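Local coordinates for cell cycle serine/threonine-protein kinase CDC5/MSD2 (PDB 6MF4) that phosphorylates serine and threonine residues of cell-cycle proteins to drive mitotic exit, and is seen here as its substrate-recognising polo-box domain, at residues 135-140 / 193-197; 110-114 / 199-203; 121-125 / 167-171; 224-228 / 240-245. All coordinates share one frame; numbering follows the deposited sequence.

Interaction 1 of 4, residues 135-140 / 193-197. With ZN (zinc ion), chain C.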
loop_
_atom_site.group_PDB
_atom_site.type_symbol
_atom_site.label_atom_id
_atom_site.label_comp_id
_atom_site.label_asym_id
_atom_site.label_seq_id
_atom_site.Cartn_x
_atom_site.Cartn_y
_atom_site.Cartn_z
ATOM N N ASP A 135 -17.704 2.504 8.067
ATOM C CA ASP A 135 -18.908 2.754 8.854
ATOM C C ASP A 135 -19.922 3.607 8.089
ATOM O O ASP A 135 -21.063 3.765 8.522
ATOM C CB ASP A 135 -18.553 3.413 10.193
ATOM C CG ASP A 135 -17.767 4.708 10.038
ATOM O OD1 ASP A 135 -17.903 5.400 9.009
ATOM O OD2 ASP A 135 -17.027 5.054 10.982
ATOM N N ALA A 136 -19.503 4.142 6.946
ATOM C CA ALA A 136 -20.363 4.976 6.111
ATOM C C ALA A 136 -20.875 6.208 6.853
ATOM O O ALA A 136 -21.960 6.706 6.553
ATOM C CB ALA A 136 -21.545 4.160 5.579
ATOM N N GLU A 137 -20.096 6.700 7.814
ATOM C CA GLU A 137 -20.446 7.938 8.519
ATOM C C GLU A 137 -19.274 8.914 8.622
ATOM O O GLU A 137 -19.485 10.127 8.664
ATOM C CB GLU A 137 -20.982 7.623 9.926
ATOM C CG GLU A 137 -21.083 8.827 10.889
ATOM C CD GLU A 137 -21.915 9.994 10.358
ATOM O OE1 GLU A 137 -21.995 11.026 11.061
ATOM O OE2 GLU A 137 -22.488 9.896 9.252
ATOM N N GLU A 138 -18.049 8.397 8.666
ATOM C CA GLU A 138 -16.870 9.254 8.790
ATOM C C GLU A 138 -15.986 9.181 7.551
ATOM O O GLU A 138 -15.928 8.149 6.880
ATOM C CB GLU A 138 -16.046 8.865 10.020
ATOM C CG GLU A 138 -16.827 8.868 11.327
ATOM C CD GLU A 138 -15.938 9.092 12.534
ATOM O OE1 GLU A 138 -14.789 8.603 12.531
ATOM O OE2 GLU A 138 -16.387 9.762 13.488
ATOM N N PHE A 139 -15.295 10.277 7.251
ATOM C CA PHE A 139 -14.272 10.250 6.212
ATOM C C PHE A 139 -13.143 11.219 6.530
ATOM O O PHE A 139 -13.311 12.165 7.304
ATOM C CB PHE A 139 -14.878 10.553 4.827
ATOM C CG PHE A 139 -15.292 11.986 4.620
ATOM C CD1 PHE A 139 -16.566 12.412 4.963
ATOM C CD2 PHE A 139 -14.422 12.899 4.043
ATOM C CE1 PHE A 139 -16.959 13.727 4.749
ATOM C CE2 PHE A 139 -14.807 14.213 3.830
ATOM C CZ PHE A 139 -16.076 14.629 4.194
ATOM N N TRP A 140 -11.983 10.934 5.945
ATOM C CA TRP A 140 -10.834 11.828 5.959
ATOM C C TRP A 140 -10.692 12.523 4.618
ATOM O O TRP A 140 -10.806 11.881 3.578
ATOM C CB TRP A 140 -9.534 11.071 6.234
ATOM C CG TRP A 140 -9.419 10.427 7.562
ATOM C CD1 TRP A 140 -9.614 9.108 7.854
ATOM C CD2 TRP A 140 -9.052 11.061 8.791
ATOM N NE1 TRP A 140 -9.394 8.882 9.189
ATOM C CE2 TRP A 140 -9.051 10.065 9.789
ATOM C CE3 TRP A 140 -8.723 12.372 9.146
ATOM C CZ2 TRP A 140 -8.736 10.340 11.118
ATOM C CZ3 TRP A 140 -8.407 12.644 10.469
ATOM C CH2 TRP A 140 -8.415 11.632 11.437
ATOM N N TYR A 193 -10.202 4.625 17.386
ATOM C CA TYR A 193 -10.950 4.291 16.179
ATOM C C TYR A 193 -10.146 4.537 14.902
ATOM O O TYR A 193 -10.505 4.023 13.841
ATOM C CB TYR A 193 -12.245 5.107 16.146
ATOM C CG TYR A 193 -13.332 4.594 15.224
ATOM C CD1 TYR A 193 -13.954 3.370 15.457
ATOM C CD2 TYR A 193 -13.775 5.356 14.149
ATOM C CE1 TYR A 193 -14.964 2.911 14.629
ATOM C CE2 TYR A 193 -14.790 4.906 13.318
ATOM C CZ TYR A 193 -15.381 3.686 13.565
ATOM O OH TYR A 193 -16.378 3.232 12.735
ATOM N N HIS A 194 -9.055 5.296 15.014
ATOM C CA HIS A 194 -8.317 5.767 13.840
ATOM C C HIS A 194 -6.837 5.403 13.823
ATOM O O HIS A 194 -6.147 5.676 12.842
ATOM C CB HIS A 194 -8.438 7.287 13.730
ATOM C CG HIS A 194 -9.821 7.752 13.407
ATOM N ND1 HIS A 194 -10.482 7.369 12.264
ATOM C CD2 HIS A 194 -10.669 8.561 14.085
ATOM C CE1 HIS A 194 -11.683 7.924 12.246
ATOM N NE2 HIS A 194 -11.819 8.649 13.340
ATOM N N LYS A 195 -6.341 4.784 14.885
ATOM C CA LYS A 195 -4.896 4.664 15.049
ATOM C C LYS A 195 -4.267 3.747 14.001
ATOM O O LYS A 195 -3.075 3.861 13.718
ATOM C CB LYS A 195 -4.556 4.181 16.459
ATOM C CG LYS A 195 -4.754 2.704 16.707
ATOM C CD LYS A 195 -4.538 2.410 18.178
ATOM C CE LYS A 195 -4.588 0.930 18.483
ATOM N NZ LYS A 195 -4.611 0.696 19.956
ATOM N N ASP A 196 -5.070 2.868 13.405
ATOM C CA ASP A 196 -4.588 1.960 12.365
ATOM C C ASP A 196 -5.045 2.392 10.972
ATOM O O ASP A 196 -4.960 1.617 10.020
ATOM C CB ASP A 196 -5.060 0.528 12.641
ATOM C CG ASP A 196 -4.338 -0.112 13.817
ATOM O OD1 ASP A 196 -3.117 0.110 13.964
ATOM O OD2 ASP A 196 -4.991 -0.842 14.592
ATOM N N ASP A 197 -5.521 3.626 10.848
ATOM C CA ASP A 197 -6.018 4.112 9.565
ATOM C C ASP A 197 -4.875 4.232 8.563
ATOM O O ASP A 197 -3.763 4.612 8.915
ATOM C CB ASP A 197 -6.729 5.460 9.724
ATOM C CG ASP A 197 -8.122 5.325 10.328
ATOM O OD1 ASP A 197 -8.467 4.220 10.803
ATOM O OD2 ASP A 197 -8.868 6.328 10.334
HETATM ZN ZN ZN C . -13.569 9.519 13.788
#
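Glu138 and His194 share a zinc ion, Glu138 OE1 and His194 NE2 each 2.0 Å from the metal. The zinc site ties the second-last strand of the first polo-box sheet to the linker that runs into the second polo box, and His154, from the neighbouring strand, supplies the third protein ligand. The carboxylate of Glu138 and the imidazole of His194 are nearly coplanar, 4° apart. A second shell fixes the imidazole's rotation. His194 ND1 donates to Asp197 OD2 over 2.7 Å in the ring plane, a His-carboxylate pair inside a type I turn likely to make NE2 a stronger metal ligand. Trp140 NE1 reaches the same Asp197 OD2 on its anti lone pair, at 2.8 Å, while the indole edge, led by CZ2, meets one face of His194 in a T-shaped stack, planes at 73°. On the opposite face lies Tyr193 CD2. Tyr193 turns CG away from its backbone N (chi1 -161°), which carries the hydroxyl to Asp135. Asp135 OD1 accepts from the backbone N of Glu137, an Asx turn, and from that of Glu138, both from the same face. Asp135 OD2 accepts on its anti lone pair from Tyr193 OH, 2.6 Å away.

Interaction 2 of 4, residues 110-114 / 199-203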
loop_
_atom_site.group_PDB
_atom_site.type_symbol
_atom_site.label_atom_id
_atom_site.label_comp_id
_atom_site.label_asym_id
_atom_site.label_seq_id
_atom_site.Cartn_x
_atom_site.Cartn_y
_atom_site.Cartn_z
ATOM N N GLY A 110 -11.299 10.105 -10.724
ATOM C CA GLY A 110 -10.445 9.541 -9.702
ATOM C C GLY A 110 -10.126 8.067 -9.828
ATOM O O GLY A 110 -10.831 7.306 -10.490
ATOM N N PHE A 111 -9.024 7.700 -9.184
ATOM C CA PHE A 111 -8.614 6.323 -8.968
ATOM C C PHE A 111 -9.244 5.887 -7.657
ATOM O O PHE A 111 -9.290 6.675 -6.714
ATOM C CB PHE A 111 -7.086 6.242 -8.915
ATOM C CG PHE A 111 -6.542 4.870 -8.663
ATOM C CD1 PHE A 111 -6.451 4.366 -7.377
ATOM C CD2 PHE A 111 -6.087 4.091 -9.717
ATOM C CE1 PHE A 111 -5.931 3.107 -7.149
ATOM C CE2 PHE A 111 -5.569 2.834 -9.496
ATOM C CZ PHE A 111 -5.496 2.338 -8.210
ATOM N N SER A 112 -9.736 4.654 -7.580
ATOM C CA SER A 112 -10.404 4.212 -6.365
ATOM C C SER A 112 -9.958 2.820 -5.943
ATOM O O SER A 112 -9.574 1.996 -6.771
ATOM C CB SER A 112 -11.922 4.253 -6.559
ATOM O OG SER A 112 -12.598 3.952 -5.354
ATOM N N TYR A 113 -10.007 2.583 -4.636
ATOM C CA TYR A 113 -9.570 1.324 -4.056
ATOM C C TYR A 113 -10.357 1.012 -2.795
ATOM O O TYR A 113 -10.883 1.915 -2.140
ATOM C CB TYR A 113 -8.076 1.376 -3.734
ATOM C CG TYR A 113 -7.685 2.537 -2.849
ATOM C CD1 TYR A 113 -7.454 3.794 -3.387
ATOM C CD2 TYR A 113 -7.553 2.378 -1.471
ATOM C CE1 TYR A 113 -7.097 4.863 -2.579
ATOM C CE2 TYR A 113 -7.190 3.442 -0.660
ATOM C CZ TYR A 113 -6.968 4.680 -1.223
ATOM O OH TYR A 113 -6.609 5.740 -0.429
ATOM N N GLN A 114 -10.447 -0.274 -2.469
ATOM C CA GLN A 114 -11.012 -0.708 -1.200
ATOM C C GLN A 114 -9.920 -1.415 -0.407
ATOM O O GLN A 114 -9.102 -2.131 -0.982
ATOM C CB GLN A 114 -12.219 -1.631 -1.416
ATOM C CG GLN A 114 -12.925 -2.013 -0.119
ATOM C CD GLN A 114 -14.198 -2.808 -0.345
ATOM O OE1 GLN A 114 -15.101 -2.370 -1.051
ATOM N NE2 GLN A 114 -14.277 -3.982 0.269
ATOM N N PHE A 199 -4.056 5.051 4.107
ATOM C CA PHE A 199 -4.506 5.405 2.765
ATOM C C PHE A 199 -3.406 5.117 1.750
ATOM O O PHE A 199 -2.252 4.861 2.113
ATOM C CB PHE A 199 -4.940 6.877 2.692
ATOM C CG PHE A 199 -3.802 7.861 2.713
ATOM C CD1 PHE A 199 -3.131 8.142 3.890
ATOM C CD2 PHE A 199 -3.427 8.530 1.558
ATOM C CE1 PHE A 199 -2.090 9.058 3.911
ATOM C CE2 PHE A 199 -2.390 9.446 1.574
ATOM C CZ PHE A 199 -1.720 9.706 2.751
ATOM N N LEU A 200 -3.782 5.151 0.478
ATOM C CA LEU A 200 -2.859 4.880 -0.614
ATOM C C LEU A 200 -2.120 6.149 -1.017
ATOM O O LEU A 200 -2.737 7.116 -1.450
ATOM C CB LEU A 200 -3.617 4.312 -1.811
ATOM C CG LEU A 200 -2.807 4.002 -3.068
ATOM C CD1 LEU A 200 -1.839 2.873 -2.785
ATOM C CD2 LEU A 200 -3.741 3.650 -4.217
ATOM N N ARG A 201 -0.802 6.148 -0.871
ATOM C CA ARG A 201 -0.001 7.318 -1.218
ATOM C C ARG A 201 0.360 7.341 -2.696
ATOM O O ARG A 201 0.339 8.393 -3.334
ATOM C CB ARG A 201 1.282 7.356 -0.403
ATOM C CG ARG A 201 1.102 7.612 1.073
ATOM C CD ARG A 201 2.420 7.334 1.780
ATOM N NE ARG A 201 2.530 8.054 3.034
ATOM C CZ ARG A 201 3.539 7.921 3.886
ATOM N NH1 ARG A 201 4.532 7.077 3.633
ATOM N NH2 ARG A 201 3.542 8.627 5.006
ATOM N N ARG A 202 0.724 6.181 -3.229
ATOM C CA ARG A 202 1.146 6.091 -4.619
ATOM C C ARG A 202 0.880 4.696 -5.154
ATOM O O ARG A 202 1.063 3.705 -4.446
ATOM C CB ARG A 202 2.632 6.444 -4.758
ATOM C CG ARG A 202 3.153 6.418 -6.196
ATOM C CD ARG A 202 4.496 7.126 -6.331
ATOM N NE ARG A 202 5.550 6.484 -5.553
ATOM C CZ ARG A 202 6.746 7.017 -5.326
ATOM N NH1 ARG A 202 7.045 8.219 -5.805
ATOM N NH2 ARG A 202 7.638 6.357 -4.598
ATOM N N TYR A 203 0.413 4.634 -6.395
ATOM C CA TYR A 203 0.323 3.371 -7.113
ATOM C C TYR A 203 1.114 3.484 -8.403
ATOM O O TYR A 203 1.259 4.575 -8.955
ATOM C CB TYR A 203 -1.125 2.995 -7.411
ATOM C CG TYR A 203 -1.783 3.890 -8.433
ATOM C CD1 TYR A 203 -1.667 3.629 -9.794
ATOM C CD2 TYR A 203 -2.519 4.996 -8.040
ATOM C CE1 TYR A 203 -2.262 4.446 -10.730
ATOM C CE2 TYR A 203 -3.124 5.818 -8.970
ATOM C CZ TYR A 203 -2.990 5.537 -10.314
ATOM O OH TYR A 203 -3.587 6.355 -11.247
HETATM O O HOH W 1 -5.381 7.652 -1.815
#
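This is a buried aromatic and aliphatic interface between two beta sheets: strand 111-115 of the first polo box faces strand 200-205 of the second. The axes of the short strands 111-114 and 200-203 approach to 10.1 Å, with their directions 119° apart, too far for backbone pairing, so side chains fill the space. At one end Phe111 and Tyr203 stack face to face, centroids 3.9 Å apart and planes at 13°, the two side chains sliding past each other in opposite directions. Phe111 CE2 sits over the centre of the tyrosine ring, while Tyr203 CE2 lies toward the rim of the phenylalanine. Leu200 fills the middle: its CD2 branch touches Phe111 CE1 and Tyr113 CD1, and its CB rides over the face of Tyr113 in a CH-pi contact, 3.8 Å from the ring centroid. With CG between its backbone N and carbonyl carbon (chi1 55°), Tyr113 sends its hydroxyl across to the facing strand. There the backbone N of Leu200 donates to Tyr113 OH in an almost straight bond of 3.0 Å. A water bridges the same hydroxyl to Leu200 O, so one hydroxyl meets the N-H of Leu200 directly and its carbonyl through the water. A phenylalanine in place of Tyr113 would probably leave the buried Leu200 N-H without its acceptor and the water without one of its mates. Phe212, on the adjoining strand 209-214, touches Phe111, Leu200 and Tyr203. Such sheet-to-sheet packing joins the two polo boxes of a polo-like kinase into one polo-box domain.

Interaction 3 of 4, residues 121-125 / 167-171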
loop_
_atom_site.group_PDB
_atom_site.type_symbol
_atom_site.label_atom_id
_atom_site.label_comp_id
_atom_site.label_asym_id
_atom_site.label_seq_id
_atom_site.Cartn_x
_atom_site.Cartn_y
_atom_site.Cartn_z
ATOM N N GLY A 121 -11.170 4.396 -0.696
ATOM C CA GLY A 121 -10.474 5.625 -1.013
ATOM C C GLY A 121 -10.716 6.054 -2.442
ATOM O O GLY A 121 -10.894 5.224 -3.334
ATOM N N VAL A 122 -10.742 7.364 -2.650
ATOM C CA VAL A 122 -10.677 7.925 -3.989
ATOM C C VAL A 122 -9.490 8.865 -4.028
ATOM O O VAL A 122 -9.397 9.800 -3.231
ATOM C CB VAL A 122 -11.958 8.672 -4.388
ATOM C CG1 VAL A 122 -11.816 9.258 -5.792
ATOM C CG2 VAL A 122 -13.159 7.738 -4.327
ATOM N N LEU A 123 -8.569 8.570 -4.936
ATOM C CA LEU A 123 -7.411 9.403 -5.190
ATOM C C LEU A 123 -7.751 10.299 -6.371
ATOM O O LEU A 123 -7.846 9.839 -7.510
ATOM C CB LEU A 123 -6.181 8.535 -5.469
ATOM C CG LEU A 123 -4.862 9.221 -5.830
ATOM C CD1 LEU A 123 -4.508 10.311 -4.836
ATOM C CD2 LEU A 123 -3.756 8.177 -5.890
ATOM N N PHE A 124 -7.973 11.576 -6.088
ATOM C CA PHE A 124 -8.407 12.515 -7.110
ATOM C C PHE A 124 -7.230 12.958 -7.972
ATOM O O PHE A 124 -6.071 12.764 -7.608
ATOM C CB PHE A 124 -9.091 13.709 -6.456
ATOM C CG PHE A 124 -10.390 13.356 -5.801
ATOM C CD1 PHE A 124 -11.573 13.404 -6.515
ATOM C CD2 PHE A 124 -10.425 12.947 -4.480
ATOM C CE1 PHE A 124 -12.774 13.063 -5.918
ATOM C CE2 PHE A 124 -11.621 12.606 -3.877
ATOM C CZ PHE A 124 -12.794 12.663 -4.595
ATOM N N ASN A 125 -7.534 13.553 -9.118
ATOM C CA ASN A 125 -6.506 13.858 -10.104
ATOM C C ASN A 125 -5.544 14.955 -9.653
ATOM O O ASN A 125 -4.431 15.049 -10.163
ATOM C CB ASN A 125 -7.165 14.238 -11.434
ATOM C CG ASN A 125 -7.842 13.055 -12.104
ATOM O OD1 ASN A 125 -7.463 11.906 -11.885
ATOM N ND2 ASN A 125 -8.849 13.330 -12.923
ATOM N N HIS A 167 -16.673 16.047 -4.319
ATOM C CA HIS A 167 -15.779 14.935 -4.008
ATOM C C HIS A 167 -16.586 13.752 -3.480
ATOM O O HIS A 167 -16.339 12.605 -3.849
ATOM C CB HIS A 167 -14.722 15.331 -2.970
ATOM C CG HIS A 167 -13.931 16.548 -3.334
ATOM N ND1 HIS A 167 -14.493 17.802 -3.428
ATOM C CD2 HIS A 167 -12.615 16.703 -3.614
ATOM C CE1 HIS A 167 -13.559 18.679 -3.755
ATOM N NE2 HIS A 167 -12.411 18.038 -3.872
ATOM N N LEU A 168 -17.549 14.027 -2.607
ATOM C CA LEU A 168 -18.307 12.949 -1.987
ATOM C C LEU A 168 -19.321 12.329 -2.948
ATOM O O LEU A 168 -19.728 11.185 -2.758
ATOM C CB LEU A 168 -18.998 13.454 -0.722
ATOM C CG LEU A 168 -18.026 13.725 0.432
ATOM C CD1 LEU A 168 -18.722 14.521 1.508
ATOM C CD2 LEU A 168 -17.470 12.430 1.002
ATOM N N GLU A 169 -19.723 13.065 -3.982
ATOM C CA GLU A 169 -20.549 12.481 -5.038
ATOM C C GLU A 169 -19.746 11.438 -5.818
ATOM O O GLU A 169 -20.268 10.385 -6.184
ATOM C CB GLU A 169 -21.072 13.558 -5.992
ATOM C CG GLU A 169 -22.056 14.526 -5.359
ATOM C CD GLU A 169 -23.290 13.833 -4.806
ATOM O OE1 GLU A 169 -23.945 13.082 -5.558
ATOM O OE2 GLU A 169 -23.598 14.035 -3.613
ATOM N N VAL A 170 -18.479 11.742 -6.077
ATOM C CA VAL A 170 -17.590 10.790 -6.731
ATOM C C VAL A 170 -17.350 9.598 -5.807
ATOM O O VAL A 170 -17.351 8.449 -6.248
ATOM C CB VAL A 170 -16.245 11.442 -7.116
ATOM C CG1 VAL A 170 -15.234 10.396 -7.603
ATOM C CG2 VAL A 170 -16.464 12.490 -8.187
ATOM N N VAL A 171 -17.144 9.873 -4.523
ATOM C CA VAL A 171 -16.932 8.804 -3.551
ATOM C C VAL A 171 -18.155 7.886 -3.504
ATOM O O VAL A 171 -18.023 6.664 -3.402
ATOM C CB VAL A 171 -16.634 9.373 -2.145
ATOM C CG1 VAL A 171 -16.738 8.287 -1.074
ATOM C CG2 VAL A 171 -15.248 9.994 -2.113
#
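Strand 120-123 and the chain just beyond it run beside helix 165-178, with Val122 CA 6.3 Å from Val171 CA and Phe124 CA 8.4 Å from His167 CA. No hydrogen bond joins the segments; the contact is side-chain packing. Val122 divides its two methyls between neighbouring helix residues: CG1 meets Val170 CG1, and CG2 meets Val171 CG2 at 3.8 Å. Phe124 brings the outer end of its ring to the helix, CZ against His167 CB at 3.7 Å and CE1 against Val170 CG1 at 4.0 Å. CG turned anti to the carbonyl carbon (chi1 -67°) places the ring between His167 and Val122. His167 CD2 stands over the centre of one face, in a T-shaped pair with planes at 66°, and Val122 CG1 over the centre of the other. His167 O approaches the ring in its plane, 3.6 Å from Phe124 CZ, while still accepting the helical bond from Val171 N. Cutting Phe124 back to an alanine is likely to open a gap and leave the imidazole edge without the face it packs on. Val171 also touches Val130 and Arg132 on the next strand. Helix 165-178 thus packs against the sheet of its own polo box, as in the polo-box fold.

Interaction 4 of 4, residues 224-228 / 240-245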
loop_
_atom_site.group_PDB
_atom_site.type_symbol
_atom_site.label_atom_id
_atom_site.label_comp_id
_atom_site.label_asym_id
_atom_site.label_seq_id
_atom_site.Cartn_x
_atom_site.Cartn_y
_atom_site.Cartn_z
ATOM N N LYS A 224 0.292 -10.574 -12.302
ATOM C CA LYS A 224 -0.654 -11.010 -13.331
ATOM C C LYS A 224 -1.352 -12.329 -13.008
ATOM O O LYS A 224 -2.481 -12.563 -13.435
ATOM C CB LYS A 224 0.070 -11.143 -14.671
ATOM C CG LYS A 224 0.571 -9.828 -15.235
ATOM N N ASP A 225 -0.674 -13.186 -12.254
ATOM C CA ASP A 225 -1.185 -14.523 -11.943
ATOM C C ASP A 225 -2.124 -14.514 -10.734
ATOM O O ASP A 225 -2.508 -15.567 -10.222
ATOM C CB ASP A 225 -0.019 -15.489 -11.699
ATOM C CG ASP A 225 0.855 -15.073 -10.525
ATOM O OD1 ASP A 225 0.607 -13.997 -9.946
ATOM O OD2 ASP A 225 1.802 -15.821 -10.188
ATOM N N HIS A 226 -2.484 -13.316 -10.288
ATOM C CA HIS A 226 -3.403 -13.121 -9.168
ATOM C C HIS A 226 -2.820 -13.596 -7.842
ATOM O O HIS A 226 -3.527 -13.654 -6.833
ATOM C CB HIS A 226 -4.737 -13.825 -9.426
ATOM C CG HIS A 226 -5.895 -13.178 -8.729
ATOM N ND1 HIS A 226 -6.233 -11.856 -8.924
ATOM C CD2 HIS A 226 -6.783 -13.665 -7.830
ATOM C CE1 HIS A 226 -7.285 -11.559 -8.182
ATOM N NE2 HIS A 226 -7.635 -12.639 -7.507
ATOM N N HIS A 227 -1.536 -13.943 -7.840
ATOM C CA HIS A 227 -0.815 -14.078 -6.591
ATOM C C HIS A 227 -0.446 -12.663 -6.171
ATOM O O HIS A 227 -0.020 -11.861 -7.003
ATOM C CB HIS A 227 0.431 -14.960 -6.736
ATOM C CG HIS A 227 0.141 -16.361 -7.188
ATOM N ND1 HIS A 227 -0.510 -17.278 -6.393
ATOM C CD2 HIS A 227 0.431 -17.003 -8.346
ATOM C CE1 HIS A 227 -0.616 -18.426 -7.045
ATOM N NE2 HIS A 227 -0.053 -18.283 -8.230
ATOM N N LYS A 228 -0.650 -12.347 -4.897
ATOM C CA LYS A 228 -0.286 -11.041 -4.372
ATOM C C LYS A 228 0.653 -11.203 -3.202
ATOM O O LYS A 228 0.574 -12.174 -2.446
ATOM C CB LYS A 228 -1.511 -10.247 -3.925
ATOM C CG LYS A 228 -2.689 -10.309 -4.854
ATOM C CD LYS A 228 -3.849 -9.520 -4.265
ATOM C CE LYS A 228 -5.155 -9.836 -4.958
ATOM N NZ LYS A 228 -4.961 -10.109 -6.397
ATOM N N TYR A 240 1.710 -13.372 1.975
ATOM C CA TYR A 240 1.286 -13.963 0.728
ATOM C C TYR A 240 -0.225 -14.034 0.705
ATOM O O TYR A 240 -0.859 -14.451 1.675
ATOM C CB TYR A 240 1.892 -15.351 0.536
ATOM C CG TYR A 240 1.328 -16.062 -0.669
ATOM C CD1 TYR A 240 1.806 -15.796 -1.943
ATOM C CD2 TYR A 240 0.306 -16.988 -0.533
ATOM C CE1 TYR A 240 1.288 -16.438 -3.046
ATOM C CE2 TYR A 240 -0.217 -17.635 -1.629
ATOM C CZ TYR A 240 0.275 -17.358 -2.882
ATOM O OH TYR A 240 -0.256 -18.009 -3.967
ATOM N N ILE A 241 -0.792 -13.604 -0.412
ATOM C CA ILE A 241 -2.225 -13.669 -0.627
ATOM C C ILE A 241 -2.463 -14.545 -1.851
ATOM O O ILE A 241 -2.107 -14.175 -2.967
ATOM C CB ILE A 241 -2.832 -12.274 -0.838
ATOM C CG1 ILE A 241 -2.442 -11.333 0.310
ATOM C CG2 ILE A 241 -4.342 -12.363 -0.973
ATOM C CD1 ILE A 241 -2.221 -9.899 -0.127
ATOM N N SER A 242 -3.048 -15.717 -1.634
ATOM C CA SER A 242 -3.261 -16.669 -2.716
ATOM C C SER A 242 -4.371 -16.189 -3.652
ATOM O O SER A 242 -5.128 -15.276 -3.301
ATOM C CB SER A 242 -3.610 -18.044 -2.151
ATOM O OG SER A 242 -4.952 -18.073 -1.697
ATOM N N PRO A 243 -4.469 -16.796 -4.850
ATOM C CA PRO A 243 -5.531 -16.443 -5.801
ATOM C C PRO A 243 -6.942 -16.675 -5.252
ATOM O O PRO A 243 -7.903 -16.214 -5.869
ATOM C CB PRO A 243 -5.256 -17.366 -6.995
ATOM C CG PRO A 243 -3.806 -17.689 -6.906
ATOM C CD PRO A 243 -3.484 -17.721 -5.443
ATOM N N SER A 244 -7.056 -17.378 -4.124
ATOM C CA SER A 244 -8.335 -17.551 -3.434
ATOM C C SER A 244 -8.402 -16.666 -2.184
ATOM O O SER A 244 -9.329 -16.785 -1.377
ATOM C CB SER A 244 -8.545 -19.019 -3.053
ATOM O OG SER A 244 -7.510 -19.482 -2.202
ATOM N N HIS A 245 -7.396 -15.802 -2.034
ATOM C CA HIS A 245 -7.368 -14.734 -1.030
ATOM C C HIS A 245 -7.094 -15.265 0.368
ATOM O O HIS A 245 -7.426 -14.620 1.367
ATOM C CB HIS A 245 -8.678 -13.939 -1.043
ATOM C CG HIS A 245 -8.931 -13.227 -2.333
ATOM N ND1 HIS A 245 -10.160 -12.709 -2.675
ATOM C CD2 HIS A 245 -8.101 -12.942 -3.363
ATOM C CE1 HIS A 245 -10.077 -12.141 -3.866
ATOM N NE2 HIS A 245 -8.838 -12.269 -4.304
HETATM O O HOH W 2 -5.207 -12.863 -4.686
#
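His227 and Tyr240 meet rim to rim, their ring planes 32° apart, with the tyrosine hydroxyl at the edge of the imidazole. His227 ND1 and Tyr240 OH share a short hydrogen bond of 2.5 Å. With CG anti to the carbonyl carbon (chi1 -60°), His227 also turns its ring against Pro243, whose CG comes 3.3 Å from His227 CE1. Asp225 OD1 accepts from His227 N in an Asx turn. Next, Lys228 and Ile241 form an antiparallel hydrogen-bonded pair, with Lys228 N to Ile241 O at 3.0 Å and Ile241 N to Lys228 O at 2.8 Å. This pair lies where strands 228-232 and 237-241 of the second polo-box sheet adjoin turns; a type I turn, Ser242 to His245, follows. On the same sheet face, Lys228 CB packs against Ile241 CD1. The lysine chain, extended to CE, bends and sets NZ above one face of the His226 ring, toward its rim. In the plane of that ring, at its edge, sits Pro243 O, 3.4 Å from His226 CD2. His226 and His245 meet rim to rim, planes at 45°, through a weak NE2-to-NE2 hydrogen bond. A water bridges His226 O and Ser242 O, donating to each at 2.8 Å.

In the fold
Interaction 2 joins the sheets of the two polo boxes; interactions 1 and 3 lie on the first of these and interaction 4 on the second. Interaction 3 lies on the next strand of the first sheet, its centre 10 Å from that of interaction 2: Phe111 O comes 2.7 Å from Leu123 N, a probable hydrogen bond, and Tyr203 CE2 packs on Leu123 CD2. Interaction 1 holds the zinc site, its centre 16 Å from those of interactions 2 and 3. It touches interaction 3 where Phe139 CZ meets Leu168 CD1, and its segment 193-197 leads almost directly into 199-203. Interaction 4 is 19 Å from interaction 2 and 27 Å from interaction 1, centre to centre, well away from the metal.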